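Local coordinates for nodulation protein S (Bradyrhizobium sp., PDB 3OFK) that probably methylates Nod factor precursors as an S-adenosylmethionine-dependent N-methyltransferase, helping to make the signal for root nodulation, at residues R161-V166 / S192-C197; R36-Q41 / V120-Y125; V8-T13 / L17-A22; L56-A61 / T104-F109. One frame throughout, in Å; residues are numbered along the deposited sequence.

Contact 1: R161-V166 / S192-C197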
# COMPACT_ATOMS: atom_id res chain seq x y z
N ARG A 161 2.76 -5.87 -15.45
CA ARG A 161 3.47 -5.69 -16.71
C ARG A 161 2.52 -5.26 -17.83
O ARG A 161 2.89 -4.45 -18.68
CB ARG A 161 4.23 -6.95 -17.10
CG ARG A 161 5.54 -7.18 -16.33
CD ARG A 161 6.42 -8.23 -17.03
NE ARG A 161 5.64 -9.41 -17.46
CZ ARG A 161 5.38 -10.49 -16.71
NH1 ARG A 161 5.85 -10.59 -15.47
NH2 ARG A 161 4.66 -11.48 -17.22
N ARG A 162 1.30 -5.80 -17.81
CA ARG A 162 0.25 -5.37 -18.73
C ARG A 162 -0.10 -3.91 -18.48
O ARG A 162 -0.47 -3.19 -19.41
CB ARG A 162 -0.99 -6.27 -18.60
CG ARG A 162 -1.72 -6.52 -19.91
CD ARG A 162 -2.85 -7.55 -19.79
NE ARG A 162 -3.68 -7.39 -18.58
CZ ARG A 162 -3.61 -8.16 -17.49
NH1 ARG A 162 -2.74 -9.17 -17.41
NH2 ARG A 162 -4.42 -7.93 -16.46
N TRP A 163 0.02 -3.47 -17.22
CA TRP A 163 -0.24 -2.06 -16.89
C TRP A 163 0.93 -1.12 -17.23
O TRP A 163 0.85 0.07 -16.93
CB TRP A 163 -0.61 -1.90 -15.41
CG TRP A 163 -1.95 -2.45 -15.04
CD1 TRP A 163 -3.00 -2.78 -15.87
CD2 TRP A 163 -2.42 -2.69 -13.71
NE1 TRP A 163 -4.07 -3.23 -15.13
CE2 TRP A 163 -3.74 -3.18 -13.80
CE3 TRP A 163 -1.83 -2.56 -12.44
CZ2 TRP A 163 -4.48 -3.54 -12.68
CZ3 TRP A 163 -2.57 -2.92 -11.33
CH2 TRP A 163 -3.89 -3.41 -11.46
N GLY A 164 2.00 -1.64 -17.83
CA GLY A 164 3.17 -0.84 -18.16
C GLY A 164 4.22 -0.76 -17.06
O GLY A 164 5.23 -0.08 -17.22
N HIS A 165 4.00 -1.44 -15.94
CA HIS A 165 4.94 -1.37 -14.82
C HIS A 165 5.95 -2.51 -14.89
O HIS A 165 5.89 -3.36 -15.80
CB HIS A 165 4.21 -1.34 -13.48
CG HIS A 165 3.16 -0.26 -13.40
ND1 HIS A 165 3.45 1.07 -13.61
CD2 HIS A 165 1.83 -0.33 -13.16
CE1 HIS A 165 2.33 1.78 -13.50
NE2 HIS A 165 1.34 0.95 -13.22
N VAL A 166 6.92 -2.50 -13.98
CA VAL A 166 8.04 -3.45 -14.09
C VAL A 166 7.80 -4.79 -13.34
O VAL A 166 8.15 -5.87 -13.86
CB VAL A 166 9.39 -2.80 -13.62
CG1 VAL A 166 10.52 -3.82 -13.73
CG2 VAL A 166 9.73 -1.57 -14.46
N SER A 192 -11.95 -10.12 -13.42
CA SER A 192 -11.09 -10.18 -14.59
C SER A 192 -9.64 -10.50 -14.22
O SER A 192 -9.28 -10.60 -13.03
CB SER A 192 -11.13 -8.84 -15.32
OG SER A 192 -10.47 -7.84 -14.54
N ALA A 193 -8.82 -10.65 -15.26
CA ALA A 193 -7.40 -10.87 -15.09
C ALA A 193 -6.75 -9.71 -14.32
O ALA A 193 -5.84 -9.94 -13.51
CB ALA A 193 -6.73 -11.08 -16.46
N ASP A 194 -7.22 -8.48 -14.55
CA ASP A 194 -6.77 -7.26 -13.81
C ASP A 194 -7.04 -7.29 -12.30
O ASP A 194 -6.45 -6.51 -11.54
CB ASP A 194 -7.48 -5.99 -14.35
CG ASP A 194 -6.89 -5.46 -15.66
OD1 ASP A 194 -7.27 -4.32 -16.02
OD2 ASP A 194 -6.09 -6.16 -16.32
N GLU A 195 -7.99 -8.13 -11.88
CA GLU A 195 -8.38 -8.22 -10.48
C GLU A 195 -7.86 -9.52 -9.91
O GLU A 195 -8.60 -10.51 -9.77
CB GLU A 195 -9.91 -8.07 -10.32
CG GLU A 195 -10.35 -6.62 -10.49
CD GLU A 195 -11.85 -6.39 -10.59
OE1 GLU A 195 -12.67 -7.34 -10.48
OE2 GLU A 195 -12.21 -5.22 -10.80
N ASP A 196 -6.56 -9.52 -9.62
CA ASP A 196 -5.89 -10.72 -9.13
C ASP A 196 -4.67 -10.35 -8.33
O ASP A 196 -3.61 -10.09 -8.90
CB ASP A 196 -5.51 -11.65 -10.26
CG ASP A 196 -4.87 -12.95 -9.77
OD1 ASP A 196 -4.89 -13.25 -8.55
OD2 ASP A 196 -4.35 -13.68 -10.63
N CYS A 197 -4.85 -10.40 -7.02
CA CYS A 197 -3.99 -9.76 -6.06
C CYS A 197 -3.39 -10.80 -5.15
O CYS A 197 -4.05 -11.79 -4.81
CB CYS A 197 -4.84 -8.82 -5.21
SG CYS A 197 -3.93 -7.99 -3.93
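Trp163 NE1 points at Asp194 OD1 along an almost straight line, 170° at the hydrogen, but the atoms stand 3.5 Å apart, which makes this a weak hydrogen bond. The oxygen meets the indole at its edge and in the plane of the ring, while the carboxylate itself stands nearly upright to that plane. Its other oxygen goes to Arg162: OD2 of Asp194 pairs with NH2 of Arg162 in a salt bridge. The modelled separation is too short to be taken literally, though guanidinium and carboxylate lie almost coplanar, 14° apart, which is consistent with the pairing. The bend of the arginine at its third torsion turns NH2 toward the acid, and CB of Ala193 lies 3.9 Å from that same NH2. On the aspartate, CG sits beside the backbone N (chi1 -79°), bringing the carboxylate between the two donors. Trp163 also lays its CZ2 edge 3.7 Å from the carbonyl O of Asp194. Both backbones change direction here: Gly164, with positive phi, ends helix 157-162 in a Schellman motif, and Ser192 to Glu195 form a type I turn just before strand 196-203. Phe5 of the N-terminal tail touches both Arg162 and Asp194. Replacing Asp194 by alanine would probably leave the Arg162 charge without its mate and the indole N-H without this acceptor. One carboxylate thus ties a helix end to a turn by charge more than by apolar burial, in a partly exposed setting where solvent is likely to weaken the pair.

Contact 2: R36-Q41 / V120-Y125. With SAH (S-adenosyl-L-homocysteine), chain E.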
# COMPACT_ATOMS: atom_id res chain seq x y z
N ARG A 36 -13.25 -3.79 -2.14
CA ARG A 36 -13.73 -3.94 -0.76
C ARG A 36 -13.21 -5.24 -0.12
O ARG A 36 -12.72 -5.21 1.01
CB ARG A 36 -15.27 -3.82 -0.65
CG ARG A 36 -15.84 -2.42 -0.99
CD ARG A 36 -17.37 -2.29 -0.67
NE ARG A 36 -18.24 -3.18 -1.47
CZ ARG A 36 -18.87 -2.86 -2.61
NH1 ARG A 36 -18.74 -1.66 -3.18
NH2 ARG A 36 -19.65 -3.74 -3.20
N GLU A 37 -13.31 -6.37 -0.87
CA GLU A 37 -12.78 -7.68 -0.41
C GLU A 37 -11.26 -7.64 -0.20
O GLU A 37 -10.75 -8.23 0.76
CB GLU A 37 -13.11 -8.85 -1.37
CG GLU A 37 -13.24 -10.16 -0.58
CD GLU A 37 -12.84 -11.41 -1.34
OE1 GLU A 37 -13.16 -11.52 -2.55
OE2 GLU A 37 -12.21 -12.29 -0.71
N ARG A 38 -10.55 -6.96 -1.09
CA ARG A 38 -9.11 -6.79 -0.91
C ARG A 38 -8.77 -6.07 0.39
O ARG A 38 -7.87 -6.47 1.13
CB ARG A 38 -8.49 -6.01 -2.08
CG ARG A 38 -7.00 -5.96 -2.04
CD ARG A 38 -6.45 -5.30 -3.30
NE ARG A 38 -6.88 -3.91 -3.46
CZ ARG A 38 -6.40 -2.85 -2.79
NH1 ARG A 38 -5.44 -2.95 -1.87
NH2 ARG A 38 -6.89 -1.65 -3.06
N HIS A 39 -9.49 -4.98 0.64
CA HIS A 39 -9.40 -4.24 1.87
C HIS A 39 -9.74 -5.05 3.10
O HIS A 39 -9.12 -4.86 4.14
CB HIS A 39 -10.30 -3.01 1.81
CG HIS A 39 -9.69 -1.85 1.10
ND1 HIS A 39 -10.23 -0.58 1.14
CD2 HIS A 39 -8.54 -1.74 0.39
CE1 HIS A 39 -9.48 0.25 0.45
NE2 HIS A 39 -8.43 -0.43 0.00
N THR A 40 -10.74 -5.91 2.99
CA THR A 40 -11.09 -6.83 4.08
C THR A 40 -9.89 -7.72 4.40
O THR A 40 -9.50 -7.83 5.57
CB THR A 40 -12.36 -7.67 3.75
OG1 THR A 40 -13.47 -6.78 3.55
CG2 THR A 40 -12.68 -8.63 4.88
N GLN A 41 -9.27 -8.30 3.36
CA GLN A 41 -8.06 -9.11 3.56
C GLN A 41 -6.89 -8.31 4.10
O GLN A 41 -6.18 -8.72 5.01
CB GLN A 41 -7.62 -9.80 2.25
CG GLN A 41 -8.56 -10.92 1.78
CD GLN A 41 -8.89 -11.92 2.86
OE1 GLN A 41 -8.04 -12.26 3.69
NE2 GLN A 41 -10.14 -12.41 2.85
N VAL A 120 1.58 -1.52 2.88
CA VAL A 120 2.10 -1.13 1.57
C VAL A 120 1.36 -1.93 0.55
O VAL A 120 1.72 -3.07 0.19
CB VAL A 120 3.64 -1.27 1.51
CG1 VAL A 120 4.09 -2.68 1.90
CG2 VAL A 120 4.17 -0.89 0.14
N ALA A 121 0.26 -1.35 0.08
CA ALA A 121 -0.65 -2.04 -0.84
C ALA A 121 -0.84 -1.24 -2.14
O ALA A 121 -1.18 -0.07 -2.10
CB ALA A 121 -2.04 -2.25 -0.14
N GLU A 122 -0.57 -1.88 -3.28
CA GLU A 122 -0.93 -1.34 -4.62
C GLU A 122 -0.25 0.03 -4.88
O GLU A 122 -0.81 0.93 -5.48
CB GLU A 122 -2.43 -1.22 -4.78
CG GLU A 122 -3.26 -2.45 -4.36
CD GLU A 122 -2.92 -3.71 -5.15
OE1 GLU A 122 -2.41 -3.60 -6.29
OE2 GLU A 122 -3.12 -4.80 -4.58
N VAL A 123 0.98 0.10 -4.43
CA VAL A 123 1.81 1.31 -4.57
C VAL A 123 3.21 1.05 -5.18
O VAL A 123 3.65 1.84 -6.01
CB VAL A 123 1.96 2.04 -3.22
CG1 VAL A 123 2.55 1.11 -2.18
CG2 VAL A 123 2.83 3.23 -3.40
N LEU A 124 3.88 -0.03 -4.79
CA LEU A 124 5.31 -0.19 -5.16
C LEU A 124 5.54 -0.35 -6.67
O LEU A 124 6.61 0.01 -7.16
CB LEU A 124 6.02 -1.28 -4.37
CG LEU A 124 6.20 -1.16 -2.85
CD1 LEU A 124 6.89 -2.45 -2.30
CD2 LEU A 124 7.00 0.06 -2.47
N TYR A 125 4.53 -0.79 -7.42
CA TYR A 125 4.70 -0.85 -8.88
C TYR A 125 4.73 0.51 -9.59
O TYR A 125 5.06 0.58 -10.78
CB TYR A 125 3.67 -1.76 -9.54
CG TYR A 125 2.21 -1.54 -9.19
CD1 TYR A 125 1.47 -0.53 -9.78
CD2 TYR A 125 1.56 -2.40 -8.31
CE1 TYR A 125 0.10 -0.36 -9.47
CE2 TYR A 125 0.22 -2.25 -8.00
CZ TYR A 125 -0.49 -1.24 -8.57
OH TYR A 125 -1.82 -1.13 -8.25
N SAH E . -2.83 1.57 -0.30
CA SAH E . -4.17 1.97 -0.73
CB SAH E . -4.06 2.94 -1.91
CG SAH E . -3.51 2.43 -3.23
SD SAH E . -3.64 3.62 -4.62
C SAH E . -5.09 0.80 -1.09
O SAH E . -4.64 -0.34 -1.25
OXT SAH E . -6.30 0.98 -1.21
C5' SAH E . -1.88 4.07 -4.64
C4' SAH E . -1.44 5.26 -3.81
O4' SAH E . -0.01 5.27 -3.76
C3' SAH E . -1.88 6.61 -4.35
O3' SAH E . -2.36 7.44 -3.28
C2' SAH E . -0.59 7.18 -4.97
O2' SAH E . -0.56 8.58 -4.96
C1' SAH E . 0.44 6.59 -4.03
N9 SAH E . 1.84 6.52 -4.50
C8 SAH E . 2.29 6.18 -5.75
N7 SAH E . 3.64 6.18 -5.72
C5 SAH E . 4.06 6.51 -4.49
C6 SAH E . 5.35 6.59 -3.97
N6 SAH E . 6.42 6.42 -4.80
N1 SAH E . 5.50 6.94 -2.65
C2 SAH E . 4.37 7.15 -1.86
N3 SAH E . 3.09 7.02 -2.39
C4 SAH E . 2.94 6.69 -3.69
O HOH W 1 -3.47 -5.03 -1.96
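Arg38 is the first residue of 36-41 to reach across, with its guanidinium. CG stands anti to the backbone N (chi1 -173°), and a bend at the third torsion swings NH1 over to Glu122, whose CG lies 3.3 Å from that NH1, over one face of the group. The opposite face is covered by CD2 of His39. Although the charges are opposite, Glu122 OE2 sits well out of the guanidinium plane and receives no N-H; a water accepts from Arg38 NH1 and donates to Glu122 OE2 at 2.7 Å. The in-plane N-H groups serve the ligand: Arg38 NH1 bonds SAH O at 2.8 Å, and NH2 reaches both carboxylate oxygens. His39 follows, its NE2 giving a nearly straight bond (166°) to SAH OXT at 2.8 Å. With a leucine replacing Arg38, the SAH carboxylate, lacking the NH1 and NH2 donors, is likely to be held less firmly, and Glu122 to lose its water-mediated link. Ala121 O accepts from SAH N at 2.9 Å. Glu35 pairs with Arg38 NE, and Ala155 N bonds Glu122 OE1. Helix 33-46 packs against strands 196-203 and 181-189, while Arg38 and His39 face the ligand at the carboxyl end of strand 115-121.

Contact 3: V8-T13 / L17-A22. With SAH (S-adenosyl-L-homocysteine), chain E.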
# COMPACT_ATOMS: atom_id res chain seq x y z
N VAL A 8 -6.87 4.81 -19.17
CA VAL A 8 -6.38 6.17 -19.39
C VAL A 8 -4.86 6.17 -19.67
O VAL A 8 -4.11 5.38 -19.09
CB VAL A 8 -6.69 7.06 -18.17
CG1 VAL A 8 -5.89 8.36 -18.22
CG2 VAL A 8 -8.20 7.33 -18.09
N SER A 9 -4.41 7.03 -20.58
CA SER A 9 -3.00 7.08 -20.96
C SER A 9 -2.42 8.48 -20.78
O SER A 9 -2.95 9.46 -21.34
CB SER A 9 -2.83 6.63 -22.41
OG SER A 9 -1.46 6.42 -22.73
N VAL A 10 -1.34 8.55 -19.99
CA VAL A 10 -0.65 9.81 -19.63
C VAL A 10 0.88 9.77 -19.93
O VAL A 10 1.43 8.73 -20.32
CB VAL A 10 -0.89 10.16 -18.14
CG1 VAL A 10 -2.31 10.68 -17.95
CG2 VAL A 10 -0.59 8.96 -17.25
N ASP A 11 1.56 10.92 -19.76
CA ASP A 11 3.01 11.01 -20.04
C ASP A 11 3.91 10.48 -18.90
O ASP A 11 5.06 10.08 -19.12
CB ASP A 11 3.38 12.45 -20.41
CG ASP A 11 2.84 12.86 -21.77
OD1 ASP A 11 2.25 12.00 -22.46
OD2 ASP A 11 3.01 14.03 -22.17
N ASN A 12 3.40 10.44 -17.68
CA ASN A 12 4.20 10.02 -16.57
C ASN A 12 3.34 9.58 -15.39
O ASN A 12 2.13 9.75 -15.38
CB ASN A 12 5.17 11.15 -16.15
CG ASN A 12 4.44 12.44 -15.75
OD1 ASN A 12 3.66 12.47 -14.79
ND2 ASN A 12 4.71 13.51 -16.48
N THR A 13 3.99 8.99 -14.40
CA THR A 13 3.26 8.40 -13.29
C THR A 13 2.61 9.50 -12.43
O THR A 13 1.52 9.30 -11.91
CB THR A 13 4.17 7.42 -12.48
OG1 THR A 13 4.54 6.31 -13.32
CG2 THR A 13 3.49 6.93 -11.23
N LEU A 17 -1.42 9.31 -11.41
CA LEU A 17 -1.87 9.48 -10.04
C LEU A 17 -2.88 10.65 -9.91
O LEU A 17 -3.97 10.47 -9.35
CB LEU A 17 -0.65 9.71 -9.15
CG LEU A 17 -0.06 8.51 -8.40
CD1 LEU A 17 -0.28 7.18 -9.07
CD2 LEU A 17 1.42 8.68 -8.00
N GLU A 18 -2.49 11.81 -10.43
CA GLU A 18 -3.27 13.06 -10.39
C GLU A 18 -4.65 12.87 -11.06
O GLU A 18 -5.67 13.40 -10.62
CB GLU A 18 -2.48 14.16 -11.12
CG GLU A 18 -3.18 15.50 -11.33
CD GLU A 18 -2.41 16.45 -12.27
OE1 GLU A 18 -2.00 16.03 -13.39
OE2 GLU A 18 -2.21 17.62 -11.88
N ARG A 19 -4.66 12.08 -12.10
CA ARG A 19 -5.91 11.79 -12.81
C ARG A 19 -6.84 10.91 -11.97
O ARG A 19 -8.03 11.22 -11.85
CB ARG A 19 -5.61 11.14 -14.13
CG ARG A 19 -5.08 12.13 -15.16
CD ARG A 19 -6.20 12.93 -15.83
NE ARG A 19 -5.84 13.34 -17.20
CZ ARG A 19 -5.94 12.57 -18.29
NH1 ARG A 19 -6.41 11.32 -18.21
NH2 ARG A 19 -5.57 13.04 -19.48
N GLU A 20 -6.30 9.84 -11.39
CA GLU A 20 -7.13 8.96 -10.55
C GLU A 20 -7.63 9.68 -9.32
O GLU A 20 -8.76 9.46 -8.88
CB GLU A 20 -6.38 7.69 -10.11
CG GLU A 20 -6.48 6.52 -11.04
CD GLU A 20 -7.86 5.91 -11.18
OE1 GLU A 20 -8.80 6.20 -10.39
OE2 GLU A 20 -8.02 5.11 -12.12
N LEU A 21 -6.79 10.55 -8.76
CA LEU A 21 -7.16 11.30 -7.54
C LEU A 21 -8.21 12.42 -7.77
O LEU A 21 -8.75 12.97 -6.81
CB LEU A 21 -5.91 11.87 -6.87
CG LEU A 21 -5.03 10.79 -6.21
CD1 LEU A 21 -3.64 11.29 -6.03
CD2 LEU A 21 -5.64 10.25 -4.87
N ALA A 22 -8.49 12.73 -9.03
CA ALA A 22 -9.51 13.69 -9.43
C ALA A 22 -10.85 13.01 -9.74
O ALA A 22 -11.86 13.69 -9.90
CB ALA A 22 -9.05 14.48 -10.63
N SAH E . -2.83 1.57 -0.30
CA SAH E . -4.17 1.97 -0.73
CB SAH E . -4.06 2.94 -1.91
CG SAH E . -3.51 2.43 -3.23
SD SAH E . -3.64 3.62 -4.62
C SAH E . -5.09 0.80 -1.09
O SAH E . -4.64 -0.34 -1.25
OXT SAH E . -6.30 0.98 -1.21
C5' SAH E . -1.88 4.07 -4.64
C4' SAH E . -1.44 5.26 -3.81
O4' SAH E . -0.01 5.27 -3.76
C3' SAH E . -1.88 6.61 -4.35
O3' SAH E . -2.36 7.44 -3.28
C2' SAH E . -0.59 7.18 -4.97
O2' SAH E . -0.56 8.58 -4.96
C1' SAH E . 0.44 6.59 -4.03
N9 SAH E . 1.84 6.52 -4.50
C8 SAH E . 2.29 6.18 -5.75
N7 SAH E . 3.64 6.18 -5.72
C5 SAH E . 4.06 6.51 -4.49
C6 SAH E . 5.35 6.59 -3.97
N6 SAH E . 6.42 6.42 -4.80
N1 SAH E . 5.50 6.94 -2.65
C2 SAH E . 4.37 7.15 -1.86
N3 SAH E . 3.09 7.02 -2.39
C4 SAH E . 2.94 6.69 -3.69
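Leu17 N donates to Thr13 O at 3.0 Å in a nearly straight helical bond (174°), and this first turn of helix 13-21 is the tight end of the contact. Leu17 CB comes to 3.5 Å from the same Thr13 O, and CD2 of Leu17 packs 4.2 Å from CG2 of Thr13. The leucine also packs on the ligand: CG stands 3.5 Å from SAH O2', and CD2 reaches SAH C8 at 3.5 Å. Its torsions, chi1 -97° and chi2 28°, lie far from staggered values, consistent with a constrained position. Val81 and Met82 also touch it. Asn12, the N-cap, holds the start of the helix by OD1 accepting from Gln15 N.

Two residues further on, the packing becomes slack and open to solvent. Arg19, bent at its second torsion, lies flat beside the incoming loop, and CG1 of Val10 rests over the centre of its guanidinium face, 4.1 Å from CZ. Val8 CG1 also lies beside Arg19 NH1, but so closely that the modelled position is doubtful. Here one valine methyl covers the charged plane and contributes no acceptor.

The two ends therefore differ in kind: a capped helical turn brings Leu17 as an apolar surface to the ribose and adenine, whereas the loop keeps only loose, non-directional contact with the exposed arginine.

Contact 4: L56-A61 / T104-F109. With SAH (S-adenosyl-L-homocysteine), chain E.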
# COMPACT_ATOMS: atom_id res chain seq x y z
N LEU A 56 2.14 2.66 10.06
CA LEU A 56 2.48 3.45 8.85
C LEU A 56 1.68 2.95 7.63
O LEU A 56 1.70 1.76 7.28
CB LEU A 56 3.97 3.41 8.55
CG LEU A 56 4.47 4.15 7.27
CD1 LEU A 56 4.33 5.67 7.40
CD2 LEU A 56 5.92 3.79 6.92
N GLU A 57 1.01 3.85 6.95
CA GLU A 57 0.35 3.47 5.71
C GLU A 57 1.07 4.20 4.60
O GLU A 57 1.26 5.44 4.71
CB GLU A 57 -1.13 3.85 5.71
CG GLU A 57 -1.85 3.31 4.43
CD GLU A 57 -3.18 3.95 4.10
OE1 GLU A 57 -3.50 5.05 4.60
OE2 GLU A 57 -3.96 3.34 3.33
N ILE A 58 1.50 3.44 3.58
CA ILE A 58 2.24 3.99 2.41
C ILE A 58 1.35 3.97 1.19
O ILE A 58 1.11 2.89 0.62
CB ILE A 58 3.51 3.19 2.10
CG1 ILE A 58 4.48 3.35 3.25
CG2 ILE A 58 4.18 3.68 0.76
CD1 ILE A 58 5.59 2.28 3.29
N GLY A 59 0.90 5.16 0.77
CA GLY A 59 -0.07 5.28 -0.35
C GLY A 59 -1.52 5.16 0.12
O GLY A 59 -1.98 4.07 0.42
N CYS A 60 -2.24 6.27 0.18
CA CYS A 60 -3.56 6.29 0.82
C CYS A 60 -4.73 6.57 -0.11
O CYS A 60 -5.89 6.51 0.34
CB CYS A 60 -3.59 7.36 1.93
SG CYS A 60 -3.18 9.08 1.44
N ALA A 61 -4.46 6.89 -1.37
CA ALA A 61 -5.51 7.33 -2.31
C ALA A 61 -6.42 8.31 -1.58
O ALA A 61 -5.91 9.25 -0.97
CB ALA A 61 -6.30 6.15 -2.88
N THR A 104 5.25 12.77 0.62
CA THR A 104 6.61 12.39 0.23
C THR A 104 6.54 11.05 -0.47
O THR A 104 5.68 10.22 -0.21
CB THR A 104 7.56 12.22 1.45
OG1 THR A 104 7.37 13.30 2.37
CG2 THR A 104 9.02 12.24 1.03
N ASP A 105 7.51 10.87 -1.33
CA ASP A 105 7.75 9.63 -2.00
C ASP A 105 8.37 8.68 -0.96
O ASP A 105 9.16 9.09 -0.09
CB ASP A 105 8.72 9.90 -3.14
CG ASP A 105 8.85 8.74 -4.09
OD1 ASP A 105 8.88 7.57 -3.65
OD2 ASP A 105 8.92 9.02 -5.30
N ILE A 106 8.01 7.40 -1.01
CA ILE A 106 8.60 6.43 -0.08
C ILE A 106 10.14 6.38 -0.24
O ILE A 106 10.87 6.15 0.74
CB ILE A 106 7.94 5.03 -0.21
CG1 ILE A 106 8.57 4.02 0.78
CG2 ILE A 106 7.97 4.52 -1.64
CD1 ILE A 106 8.52 4.46 2.23
N LEU A 107 10.62 6.65 -1.46
CA LEU A 107 12.06 6.76 -1.75
C LEU A 107 12.75 7.86 -0.99
O LEU A 107 13.96 7.79 -0.77
CB LEU A 107 12.30 7.02 -3.25
CG LEU A 107 12.17 5.82 -4.19
CD1 LEU A 107 12.48 6.30 -5.60
CD2 LEU A 107 13.09 4.68 -3.79
N GLN A 108 12.01 8.90 -0.62
CA GLN A 108 12.61 10.05 0.04
C GLN A 108 12.26 10.16 1.51
O GLN A 108 12.80 11.01 2.19
CB GLN A 108 12.21 11.33 -0.68
CG GLN A 108 13.15 11.69 -1.84
CD GLN A 108 13.39 13.17 -1.90
OE1 GLN A 108 12.52 13.92 -2.36
NE2 GLN A 108 14.55 13.62 -1.40
N PHE A 109 11.36 9.30 1.98
CA PHE A 109 10.89 9.37 3.35
C PHE A 109 11.97 8.85 4.27
O PHE A 109 12.44 7.71 4.13
CB PHE A 109 9.62 8.53 3.52
CG PHE A 109 8.95 8.67 4.87
CD1 PHE A 109 8.63 9.92 5.38
CD2 PHE A 109 8.61 7.56 5.60
CE1 PHE A 109 7.99 10.04 6.62
CE2 PHE A 109 7.97 7.68 6.83
CZ PHE A 109 7.67 8.92 7.34
N SAH E . -2.83 1.57 -0.30
CA SAH E . -4.17 1.97 -0.73
CB SAH E . -4.06 2.94 -1.91
CG SAH E . -3.51 2.43 -3.23
SD SAH E . -3.64 3.62 -4.62
C SAH E . -5.09 0.80 -1.09
O SAH E . -4.64 -0.34 -1.25
OXT SAH E . -6.30 0.98 -1.21
C5' SAH E . -1.88 4.07 -4.64
C4' SAH E . -1.44 5.26 -3.81
O4' SAH E . -0.01 5.27 -3.76
C3' SAH E . -1.88 6.61 -4.35
O3' SAH E . -2.36 7.44 -3.28
C2' SAH E . -0.59 7.18 -4.97
O2' SAH E . -0.56 8.58 -4.96
C1' SAH E . 0.44 6.59 -4.03
N9 SAH E . 1.84 6.52 -4.50
C8 SAH E . 2.29 6.18 -5.75
N7 SAH E . 3.64 6.18 -5.72
C5 SAH E . 4.06 6.51 -4.49
C6 SAH E . 5.35 6.59 -3.97
N6 SAH E . 6.42 6.42 -4.80
N1 SAH E . 5.50 6.94 -2.65
C2 SAH E . 4.37 7.15 -1.86
N3 SAH E . 3.09 7.02 -2.39
C4 SAH E . 2.94 6.69 -3.69
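Ile58 and Ile106 meet methyl to methyl, CD1 of each 3.8 Å from the other, their side chains crossing at about a right angle. In Ile58 CG2 is anti to the backbone N and CG1 lies beside it (chi1 -66°); this rotamer sets CD1 against Ile106 CD1 and brings CG2 to 4.1 Å from Ile106 CB. Ile106 does the reverse, extending CG1 away from its backbone N (chi1 180°) while CG2 turns back to SAH N1. Two residues earlier on strand 52-58, Leu56 slides past Phe109 in the opposite direction, its CD1 meeting ring atom CE2 obliquely at 4.2 Å. Met143 touches both.

Polar work falls to the backbone and to Asp105. Asp105 OD1 accepts from Leu107 N, closing an Asx turn, and also takes SAH N6 at 2.9 Å; Ile106 N bonds SAH N1 at 3.0 Å. In the other segment, Gly59 O receives SAH N at 2.7 Å and Ala61 N donates to O3'. Gly59 has positive phi (86°), and a side chain there would run into SAH O4'.

The isoleucine pair thus forms an apolar contact beside a glycine-rich loop typical of Rossmann-like methyltransferases, while one acceptor and one donor read the adenine edge.

Overall arrangement
Contacts 2 and 4 are buried, contacts 1 and 3 lie at the surface, about 16 Å apart between centres. Contacts 1, 2 and 4 all reach one sheet, in which strands 115-121 and 52-58 are neighbours, and Val123 of contact 2 packs on Ile58 O of contact 4. Contact 1 reaches inward where Cys197 touches Arg38 and Glu122; contact 3 meets contact 4 where Leu21 touches Ala61. SAH links contacts 2, 3 and 4, mainly through its carboxylate, its ribose and its adenine respectively, while contacts 2 and 4 share its amino group. Chemistry follows place: charge in contact 1, water and ligand bonds in contact 2, a helical turn with loose aliphatic cover in contact 3, apolar packing joined to ligand bonds in contact 4.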